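Local coordinates for protein lectin (Pleurotus ostreatus, PDB 6T0Q) that binds N-acetylgalactosamine and probably other galactose-type sugars, and carries two calcium ions in its beta-sandwich domains, at residues Leu193-Trp202 with Ala286-Ile294; Cys231-Tyr242 with Gly254-Ile265. All blocks are in the same frame, centred on the assembly; numbering follows the deposited sequence. Where two conformers were deposited one is given.

Interaction 1: residues Leu193-Trp202 with Ala286-Ile294; sequences LPLRGSNWIW and AGVIATILI
I289 meets W200 where the two sheets of a beta sandwich are drawn together, a compact example of an edge strand reaching across a domain. Strand 199-202 borders one sheet and strand 287-294 runs inside the other; a single antiparallel bridge joins them, with I201 and V288 exchanging backbone hydrogen bonds (I201 N to V288 O, 2.9 Å).

I289 can be followed outward. Its CB touches N199 O on one flank and the benzo edge of the W200 ring (CE3) on another. With CG1 anti to the backbone N (chi1 -174°), the other branch, CG2, is turned onto the indole: it sits 3.7 Å from the centroid of the W200 six-membered ring, only 7° off the ring normal, a CH-pi contact over the face. CG1 leans on N199 O at 3.4 Å, and the tip, CD1, rests against the backbone between N199 and W200. The same indole turns its edge to the backbone of G287 and V288. A second CH-pi contact follows at W202, where A286 CB stands over the ring 3.7 Å from the six-membered centroid.

Further along, T291 OG1 donates to P194 O (2.7 Å), lying in the carbonyl plane. S198 OG is 2.6 Å from T291 OG1 in one of its two conformers, so this link is less certain. L193 CD2 reaches L293 CB at 4.0 Å, while L195, which opens the type II turn that S198 ends, rests CD2 near T291 OG1. Thus the loop carbonyl of P194 is tied to the neighbouring strand by a threonine hydroxyl, while two methyl groups set over indole faces join the apolar part of the contact.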
loop_
_atom_site.group_PDB
_atom_site.type_symbol
_atom_site.label_atom_id
_atom_site.label_comp_id
_atom_site.label_asym_id
_atom_site.label_seq_id
_atom_site.Cartn_x
_atom_site.Cartn_y
_atom_site.Cartn_z
ATOM N N LEU A 193 -20.521 16.847 0.764
ATOM C CA LEU A 193 -20.595 15.393 0.686
ATOM C C LEU A 193 -21.868 14.951 1.389
ATOM O O LEU A 193 -22.346 15.641 2.298
ATOM C CB LEU A 193 -19.392 14.705 1.362
ATOM C CG LEU A 193 -18.033 14.846 0.671
ATOM C CD1 LEU A 193 -16.917 14.342 1.595
ATOM C CD2 LEU A 193 -18.039 14.070 -0.645
ATOM N N PRO A 194 -22.434 13.808 1.005
ATOM C CA PRO A 194 -23.596 13.292 1.740
ATOM C C PRO A 194 -23.156 12.636 3.039
ATOM O O PRO A 194 -22.078 12.038 3.119
ATOM C CB PRO A 194 -24.192 12.259 0.775
ATOM C CG PRO A 194 -22.977 11.712 0.069
ATOM C CD PRO A 194 -22.078 12.941 -0.134
ATOM N N LEU A 195 -23.989 12.775 4.072
ATOM C CA LEU A 195 -23.907 11.871 5.216
ATOM C C LEU A 195 -24.859 10.693 5.064
ATOM O O LEU A 195 -24.604 9.614 5.614
ATOM C CB LEU A 195 -24.202 12.619 6.518
ATOM C CG LEU A 195 -23.094 13.582 6.939
ATOM C CD1 LEU A 195 -23.497 14.298 8.210
ATOM C CD2 LEU A 195 -21.751 12.836 7.100
ATOM N N ARG A 196 -25.951 10.885 4.329
ATOM C CA ARG A 196 -26.727 9.763 3.835
ATOM C C ARG A 196 -25.795 8.767 3.157
ATOM O O ARG A 196 -24.950 9.150 2.344
ATOM C CB ARG A 196 -27.785 10.270 2.852
ATOM C CG ARG A 196 -28.629 9.178 2.219
ATOM C CD ARG A 196 -29.583 9.776 1.184
ATOM N NE ARG A 196 -30.373 10.881 1.722
ATOM C CZ ARG A 196 -31.656 10.785 2.056
ATOM N NH1 ARG A 196 -32.288 9.625 1.912
ATOM N NH2 ARG A 196 -32.306 11.841 2.539
ATOM N N GLY A 197 -25.921 7.492 3.521
ATOM C CA GLY A 197 -24.984 6.478 3.072
ATOM C C GLY A 197 -23.858 6.186 4.046
ATOM O O GLY A 197 -23.157 5.182 3.875
ATOM N N SER A 198 -23.666 7.024 5.061
ATOM C CA SER A 198 -22.679 6.780 6.104
ATOM C C SER A 198 -23.379 6.355 7.391
ATOM O O SER A 198 -24.606 6.417 7.511
ATOM C CB SER A 198 -21.820 8.028 6.344
ATOM O OG SER A 198 -21.178 8.419 5.146
ATOM N N ASN A 199 -22.579 5.901 8.358
ATOM C CA ASN A 199 -23.105 5.397 9.623
ATOM C C ASN A 199 -22.436 6.082 10.801
ATOM O O ASN A 199 -21.235 6.368 10.771
ATOM C CB ASN A 199 -22.876 3.881 9.791
ATOM C CG ASN A 199 -23.393 3.087 8.632
ATOM O OD1 ASN A 199 -24.575 2.770 8.569
ATOM N ND2 ASN A 199 -22.508 2.767 7.690
ATOM N N TRP A 200 -23.212 6.309 11.855
ATOM C CA TRP A 200 -22.613 6.572 13.149
ATOM C C TRP A 200 -21.981 5.283 13.661
ATOM O O TRP A 200 -22.636 4.235 13.690
ATOM C CB TRP A 200 -23.665 7.065 14.137
ATOM C CG TRP A 200 -24.344 8.358 13.768
ATOM C CD1 TRP A 200 -25.514 8.505 13.074
ATOM C CD2 TRP A 200 -23.911 9.679 14.111
ATOM N NE1 TRP A 200 -25.833 9.841 12.963
ATOM C CE2 TRP A 200 -24.866 10.580 13.594
ATOM C CE3 TRP A 200 -22.812 10.185 14.813
ATOM C CZ2 TRP A 200 -24.756 11.963 13.755
ATOM C CZ3 TRP A 200 -22.705 11.562 14.973
ATOM C CH2 TRP A 200 -23.675 12.432 14.446
ATOM N N ILE A 201 -20.702 5.344 14.032
ATOM C CA ILE A 201 -20.006 4.183 14.576
ATOM C C ILE A 201 -19.453 4.534 15.951
ATOM O O ILE A 201 -19.332 5.705 16.327
ATOM C CB ILE A 201 -18.871 3.668 13.653
ATOM C CG1 ILE A 201 -17.773 4.729 13.474
ATOM C CG2 ILE A 201 -19.436 3.232 12.298
ATOM C CD1 ILE A 201 -16.561 4.231 12.656
ATOM N N TRP A 202 -19.117 3.492 16.707
ATOM C CA TRP A 202 -18.436 3.644 17.987
ATOM C C TRP A 202 -17.750 2.320 18.299
ATOM O O TRP A 202 -17.794 1.378 17.500
ATOM C CB TRP A 202 -19.414 4.054 19.097
ATOM C CG TRP A 202 -18.762 4.772 20.257
ATOM C CD1 TRP A 202 -18.558 4.281 21.527
ATOM C CD2 TRP A 202 -18.236 6.110 20.256
ATOM N NE1 TRP A 202 -17.949 5.237 22.307
ATOM C CE2 TRP A 202 -17.734 6.363 21.550
ATOM C CE3 TRP A 202 -18.148 7.120 19.284
ATOM C CZ2 TRP A 202 -17.149 7.583 21.898
ATOM C CZ3 TRP A 202 -17.567 8.327 19.628
ATOM C CH2 TRP A 202 -17.079 8.551 20.929
ATOM N N ALA A 286 -23.354 8.287 22.034
ATOM C CA ALA A 286 -22.081 8.625 21.411
ATOM C C ALA A 286 -22.017 8.056 19.999
ATOM O O ALA A 286 -22.587 6.999 19.714
ATOM C CB ALA A 286 -20.899 8.089 22.234
ATOM N N GLY A 287 -21.290 8.753 19.130
ATOM C CA GLY A 287 -21.031 8.249 17.792
ATOM C C GLY A 287 -20.151 9.219 17.033
ATOM O O GLY A 287 -20.064 10.405 17.362
ATOM N N VAL A 288 -19.487 8.689 16.009
ATOM C CA VAL A 288 -18.778 9.519 15.040
ATOM C C VAL A 288 -19.206 9.069 13.649
ATOM O O VAL A 288 -19.450 7.879 13.415
ATOM C CB VAL A 288 -17.240 9.452 15.221
ATOM C CG1 VAL A 288 -16.735 8.044 15.049
ATOM C CG2 VAL A 288 -16.511 10.403 14.235
ATOM N N ILE A 289 -19.336 10.023 12.735
ATOM C CA ILE A 289 -19.774 9.736 11.374
ATOM C C ILE A 289 -18.909 10.552 10.428
ATOM O O ILE A 289 -18.517 11.677 10.755
ATOM C CB ILE A 289 -21.279 10.046 11.197
ATOM C CG1 ILE A 289 -21.779 9.603 9.820
ATOM C CG2 ILE A 289 -21.571 11.530 11.409
ATOM C CD1 ILE A 289 -23.314 9.709 9.700
ATOM N N ALA A 290 -18.579 9.973 9.270
ATOM C CA ALA A 290 -17.738 10.675 8.314
ATOM C C ALA A 290 -17.966 10.112 6.922
ATOM O O ALA A 290 -18.344 8.950 6.754
ATOM C CB ALA A 290 -16.250 10.582 8.665
ATOM N N THR A 291 -17.738 10.965 5.934
ATOM C CA THR A 291 -17.733 10.587 4.529
ATOM C C THR A 291 -16.455 11.146 3.937
ATOM O O THR A 291 -16.108 12.301 4.195
ATOM C CB THR A 291 -18.960 11.135 3.785
ATOM O OG1 THR A 291 -20.154 10.682 4.437
ATOM C CG2 THR A 291 -18.966 10.659 2.315
ATOM N N ILE A 292 -15.749 10.331 3.165
ATOM C CA ILE A 292 -14.457 10.708 2.604
ATOM C C ILE A 292 -14.477 10.385 1.123
ATOM O O ILE A 292 -14.795 9.252 0.741
ATOM C CB ILE A 292 -13.292 9.961 3.281
ATOM C CG1 ILE A 292 -13.239 10.254 4.781
ATOM C CG2 ILE A 292 -11.960 10.317 2.588
ATOM C CD1 ILE A 292 -12.351 9.261 5.539
ATOM N N LEU A 293 -14.124 11.359 0.288
ATOM C CA LEU A 293 -13.953 11.111 -1.138
ATOM C C LEU A 293 -12.503 11.365 -1.519
ATOM O O LEU A 293 -11.954 12.429 -1.210
ATOM C CB LEU A 293 -14.880 11.993 -1.984
ATOM C CG LEU A 293 -14.935 11.561 -3.455
ATOM C CD1 LEU A 293 -16.324 11.791 -4.003
ATOM C CD2 LEU A 293 -13.936 12.331 -4.287
ATOM N N ILE A 294 -11.901 10.397 -2.202
ATOM C CA ILE A 294 -10.518 10.468 -2.649
ATOM C C ILE A 294 -10.518 10.545 -4.170
ATOM O O ILE A 294 -11.223 9.773 -4.829
ATOM C CB ILE A 294 -9.728 9.244 -2.155
ATOM C CG1 ILE A 294 -9.614 9.280 -0.630
ATOM C CG2 ILE A 294 -8.371 9.187 -2.797
ATOM C CD1 ILE A 294 -9.233 7.940 -0.035
#

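Interaction 2: residues Cys231-Tyr242 with Gly254-Ile265; sequences CATVLIAADDRY and GSSYTVADAYTI. With CA (calcium ion), chain G.
Strand 231-239 and strand 261-265 form a regular antiparallel ladder of a beta sandwich, from A232 with I265 to I236 with D261. Beyond it the chain passes a calcium site and a classic beta bulge at D240 and R241, then pairs again at Y242 with G254.

Y242 links the two ladders. Its CG stands between the backbone N and the carbonyl carbon (chi1 71°), which folds the ring back over G254: the glycine N lies above one face, 3.3 Å from Y242 CZ, while I236 CD1 covers the opposite face. The phenol thereby points at D261 and gives a hydrogen bond to D261 OD2 (2.6 Å), on the anti side of the carboxylate. Y263 OH comes from the opposite direction, 2.8 Å from Y242 OH, while I236 CG2 packs at the edge of the Y263 ring.

A cis peptide precedes D240. D239 OD1 and D240 OD2 each bind the calcium ion at 2.6 Å; N281, G283 and P285 complete its shell, while W344 and G282 hydrogen-bond to D239 OD2 and D240 OD2. The Y257 ring stacks on the D239 carboxylate, their planes 16° apart, with D239 OD2 over the ring centre.

R241 is bent at chi3 (58°), and its guanidinium lays one face on S255 CB. Its NH1 donates to a water, which in turn donates to G254 O, adding a solvent link beside the Y242 N to G254 O bond. At the far end, another water bridges the ladder, 2.6 Å from T233 OG1 and 2.7 Å from T264 OG1.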
loop_
_atom_site.group_PDB
_atom_site.type_symbol
_atom_site.label_atom_id
_atom_site.label_comp_id
_atom_site.label_asym_id
_atom_site.label_seq_id
_atom_site.Cartn_x
_atom_site.Cartn_y
_atom_site.Cartn_z
ATOM N N CYS A 231 -6.179 14.036 -3.939
ATOM C CA CYS A 231 -6.800 14.884 -2.924
ATOM C C CYS A 231 -7.887 14.085 -2.221
ATOM O O CYS A 231 -8.478 13.175 -2.810
ATOM C CB CYS A 231 -7.447 16.191 -3.537
ATOM S SG CYS A 231 -6.249 17.439 -4.236
ATOM N N ALA A 232 -8.155 14.429 -0.957
ATOM C CA ALA A 232 -9.328 13.914 -0.265
ATOM C C ALA A 232 -10.133 15.071 0.302
ATOM O O ALA A 232 -9.581 16.105 0.699
ATOM C CB ALA A 232 -8.977 12.947 0.867
ATOM N N THR A 233 -11.446 14.891 0.303
ATOM C CA THR A 233 -12.370 15.769 1.002
ATOM C C THR A 233 -13.030 14.951 2.097
ATOM O O THR A 233 -13.485 13.833 1.840
ATOM C CB THR A 233 -13.411 16.336 0.045
ATOM O OG1 THR A 233 -12.733 16.962 -1.055
ATOM C CG2 THR A 233 -14.293 17.379 0.763
ATOM N N VAL A 234 -13.062 15.489 3.314
ATOM C CA VAL A 234 -13.574 14.766 4.478
ATOM C C VAL A 234 -14.697 15.575 5.102
ATOM O O VAL A 234 -14.541 16.775 5.348
ATOM C CB VAL A 234 -12.471 14.498 5.520
ATOM C CG1 VAL A 234 -13.053 13.755 6.738
ATOM C CG2 VAL A 234 -11.329 13.726 4.897
ATOM N N LEU A 235 -15.822 14.918 5.363
ATOM C CA LEU A 235 -16.926 15.491 6.116
ATOM C C LEU A 235 -17.096 14.671 7.389
ATOM O O LEU A 235 -17.188 13.446 7.310
ATOM C CB LEU A 235 -18.206 15.459 5.279
ATOM C CG LEU A 235 -19.459 15.963 5.982
ATOM C CD1 LEU A 235 -19.302 17.439 6.278
ATOM C CD2 LEU A 235 -20.682 15.692 5.104
ATOM N N ILE A 236 -17.130 15.321 8.557
ATOM C CA ILE A 236 -17.115 14.571 9.813
ATOM C C ILE A 236 -17.890 15.308 10.903
ATOM O O ILE A 236 -17.899 16.543 10.969
ATOM C CB ILE A 236 -15.657 14.297 10.250
ATOM C CG1 ILE A 236 -15.589 13.491 11.551
ATOM C CG2 ILE A 236 -14.872 15.612 10.402
ATOM C CD1 ILE A 236 -14.156 12.957 11.796
ATOM N N ALA A 237 -18.537 14.532 11.776
ATOM C CA ALA A 237 -19.155 15.054 12.990
ATOM C C ALA A 237 -19.118 13.965 14.052
ATOM O O ALA A 237 -19.025 12.776 13.735
ATOM C CB ALA A 237 -20.600 15.519 12.746
ATOM N N ALA A 238 -19.201 14.374 15.321
ATOM C CA ALA A 238 -19.160 13.414 16.417
ATOM C C ALA A 238 -19.945 13.929 17.613
ATOM O O ALA A 238 -20.031 15.137 17.852
ATOM C CB ALA A 238 -17.722 13.101 16.863
ATOM N N ASP A 239 -20.510 12.983 18.360
ATOM C CA ASP A 239 -21.088 13.210 19.681
ATOM C C ASP A 239 -20.174 12.490 20.670
ATOM O O ASP A 239 -20.200 11.257 20.737
ATOM C CB ASP A 239 -22.516 12.653 19.729
ATOM C CG ASP A 239 -23.244 12.965 21.036
ATOM O OD1 ASP A 239 -22.607 13.428 22.004
ATOM O OD2 ASP A 239 -24.474 12.755 21.083
ATOM N N ASP A 240 -19.369 13.229 21.442
ATOM C CA ASP A 240 -19.402 14.684 21.641
ATOM C C ASP A 240 -18.409 15.505 20.821
ATOM O O ASP A 240 -18.654 16.680 20.556
ATOM C CB ASP A 240 -19.129 14.994 23.120
ATOM C CG ASP A 240 -20.371 14.918 23.968
ATOM O OD1 ASP A 240 -21.177 15.869 23.908
ATOM O OD2 ASP A 240 -20.551 13.903 24.672
ATOM N N ARG A 241 -17.264 14.916 20.481
ATOM C CA ARG A 241 -16.186 15.667 19.844
ATOM C C ARG A 241 -15.230 14.678 19.191
ATOM O O ARG A 241 -15.277 13.477 19.461
ATOM C CB ARG A 241 -15.442 16.545 20.862
ATOM C CG ARG A 241 -14.777 15.738 21.985
ATOM C CD ARG A 241 -13.918 16.611 22.905
ATOM N NE ARG A 241 -14.692 17.691 23.516
ATOM C CZ ARG A 241 -14.561 18.981 23.210
ATOM N NH1 ARG A 241 -13.671 19.369 22.301
ATOM N NH2 ARG A 241 -15.320 19.888 23.815
ATOM N N TYR A 242 -14.338 15.201 18.347
ATOM C CA TYR A 242 -13.386 14.360 17.629
ATOM C C TYR A 242 -12.132 15.167 17.339
ATOM O O TYR A 242 -12.160 16.399 17.283
ATOM C CB TYR A 242 -13.953 13.841 16.293
ATOM C CG TYR A 242 -14.050 14.964 15.287
ATOM C CD1 TYR A 242 -12.984 15.276 14.453
ATOM C CD2 TYR A 242 -15.188 15.759 15.221
ATOM C CE1 TYR A 242 -13.051 16.344 13.568
ATOM C CE2 TYR A 242 -15.274 16.822 14.329
ATOM C CZ TYR A 242 -14.200 17.107 13.510
ATOM O OH TYR A 242 -14.267 18.166 12.634
ATOM N N GLY A 254 -13.447 19.057 16.118
ATOM C CA GLY A 254 -14.765 19.645 16.229
ATOM C C GLY A 254 -15.426 19.142 17.494
ATOM O O GLY A 254 -14.955 18.199 18.129
ATOM N N SER A 255 -16.536 19.793 17.861
ATOM C CA SER A 255 -17.255 19.415 19.075
ATOM C C SER A 255 -18.755 19.601 18.918
ATOM O O SER A 255 -19.443 19.943 19.886
ATOM C CB SER A 255 -16.751 20.216 20.290
ATOM O OG SER A 255 -16.791 21.610 20.037
ATOM N N SER A 256 -19.283 19.367 17.723
ATOM C CA SER A 256 -20.704 19.535 17.466
ATOM C C SER A 256 -21.238 18.311 16.745
ATOM O O SER A 256 -20.617 17.829 15.790
ATOM C CB SER A 256 -20.975 20.793 16.632
ATOM O OG SER A 256 -22.358 20.877 16.339
ATOM N N TYR A 257 -22.386 17.808 17.195
ATOM C CA TYR A 257 -23.090 16.769 16.463
ATOM C C TYR A 257 -24.273 17.326 15.686
ATOM O O TYR A 257 -25.062 16.555 15.131
ATOM C CB TYR A 257 -23.532 15.640 17.405
ATOM C CG TYR A 257 -24.256 16.074 18.675
ATOM C CD1 TYR A 257 -25.635 16.200 18.703
ATOM C CD2 TYR A 257 -23.550 16.323 19.852
ATOM C CE1 TYR A 257 -26.307 16.582 19.872
ATOM C CE2 TYR A 257 -24.205 16.715 21.016
ATOM C CZ TYR A 257 -25.583 16.836 21.019
ATOM O OH TYR A 257 -26.230 17.222 22.177
ATOM N N THR A 258 -24.406 18.650 15.613
ATOM C CA THR A 258 -25.421 19.264 14.766
ATOM C C THR A 258 -24.841 20.080 13.619
ATOM O O THR A 258 -25.573 20.401 12.676
ATOM C CB THR A 258 -26.338 20.174 15.599
ATOM O OG1 THR A 258 -25.543 21.159 16.268
ATOM C CG2 THR A 258 -27.110 19.352 16.637
ATOM N N VAL A 259 -23.560 20.425 13.677
ATOM C CA VAL A 259 -22.894 21.164 12.613
ATOM C C VAL A 259 -21.641 20.381 12.240
ATOM O O VAL A 259 -20.699 20.300 13.039
ATOM C CB VAL A 259 -22.549 22.599 13.036
ATOM C CG1 VAL A 259 -21.799 23.320 11.914
ATOM C CG2 VAL A 259 -23.830 23.368 13.429
ATOM N N ALA A 260 -21.634 19.790 11.039
ATOM C CA ALA A 260 -20.505 18.983 10.592
ATOM C C ALA A 260 -19.366 19.864 10.082
ATOM O O ALA A 260 -19.570 20.999 9.640
ATOM C CB ALA A 260 -20.935 18.011 9.488
ATOM N N ASP A 261 -18.155 19.314 10.123
ATOM C CA ASP A 261 -16.963 19.994 9.627
ATOM C C ASP A 261 -16.465 19.320 8.357
ATOM O O ASP A 261 -16.512 18.094 8.244
ATOM C CB ASP A 261 -15.861 19.974 10.680
ATOM C CG ASP A 261 -16.325 20.552 11.995
ATOM O OD1 ASP A 261 -16.943 21.635 11.953
ATOM O OD2 ASP A 261 -16.122 19.907 13.050
ATOM N N ALA A 262 -15.965 20.122 7.413
ATOM C CA ALA A 262 -15.400 19.619 6.166
ATOM C C ALA A 262 -13.962 20.089 6.016
ATOM O O ALA A 262 -13.627 21.228 6.370
ATOM C CB ALA A 262 -16.229 20.061 4.946
ATOM N N TYR A 263 -13.118 19.207 5.476
ATOM C CA TYR A 263 -11.695 19.461 5.320
ATOM C C TYR A 263 -11.234 19.029 3.938
ATOM O O TYR A 263 -11.762 18.074 3.362
ATOM C CB TYR A 263 -10.860 18.711 6.365
ATOM C CG TYR A 263 -11.253 19.025 7.782
ATOM C CD1 TYR A 263 -10.711 20.124 8.441
ATOM C CD2 TYR A 263 -12.164 18.222 8.469
ATOM C CE1 TYR A 263 -11.070 20.428 9.749
ATOM C CE2 TYR A 263 -12.525 18.513 9.781
ATOM C CZ TYR A 263 -11.969 19.616 10.411
ATOM O OH TYR A 263 -12.323 19.911 11.706
ATOM N N THR A 264 -10.217 19.724 3.431
ATOM C CA THR A 264 -9.537 19.349 2.197
ATOM C C THR A 264 -8.138 18.851 2.536
ATOM O O THR A 264 -7.421 19.493 3.309
ATOM C CB THR A 264 -9.463 20.541 1.234
ATOM O OG1 THR A 264 -10.777 20.835 0.745
ATOM C CG2 THR A 264 -8.519 20.245 0.052
ATOM N N ILE A 265 -7.764 17.703 1.977
ATOM C CA ILE A 265 -6.427 17.132 2.138
ATOM C C ILE A 265 -5.786 17.186 0.760
ATOM O O ILE A 265 -6.039 16.301 -0.066
ATOM C CB ILE A 265 -6.465 15.682 2.656
ATOM C CG1 ILE A 265 -7.467 15.514 3.805
ATOM C CG2 ILE A 265 -5.035 15.190 2.993
ATOM C CD1 ILE A 265 -7.160 16.314 5.016
HETATM CA CA CA G . -22.511 12.220 24.269
HETATM O O HOH W 1 -11.590 19.318 -1.287
HETATM O O HOH W 2 -17.826 16.745 16.786
HETATM O O HOH W 3 -12.443 18.185 19.916
#

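In the fold
Interactions 1 and 2 both span the two sheets of one sandwich; in one sheet strand 287-296 lies beside strand 229-239, and the centres of the two contacts are 9 Å apart. Among the bonds along the seam are probable hydrogen bonds from D239 N to G287 O at 2.8 Å and from L235 N to T291 O at 2.9 Å. Both contacts lie close to the same calcium ion: interaction 2 supplies the ligands D239 and D240, while from interaction 1 the A286 side chain is only a near neighbour, about 5 Å from the ion at nearest atoms. G283, another ligand of the metal, also binds N-acetylgalactosamine. Glycans touch elsewhere, at L293 in interaction 1 and R241 in interaction 2.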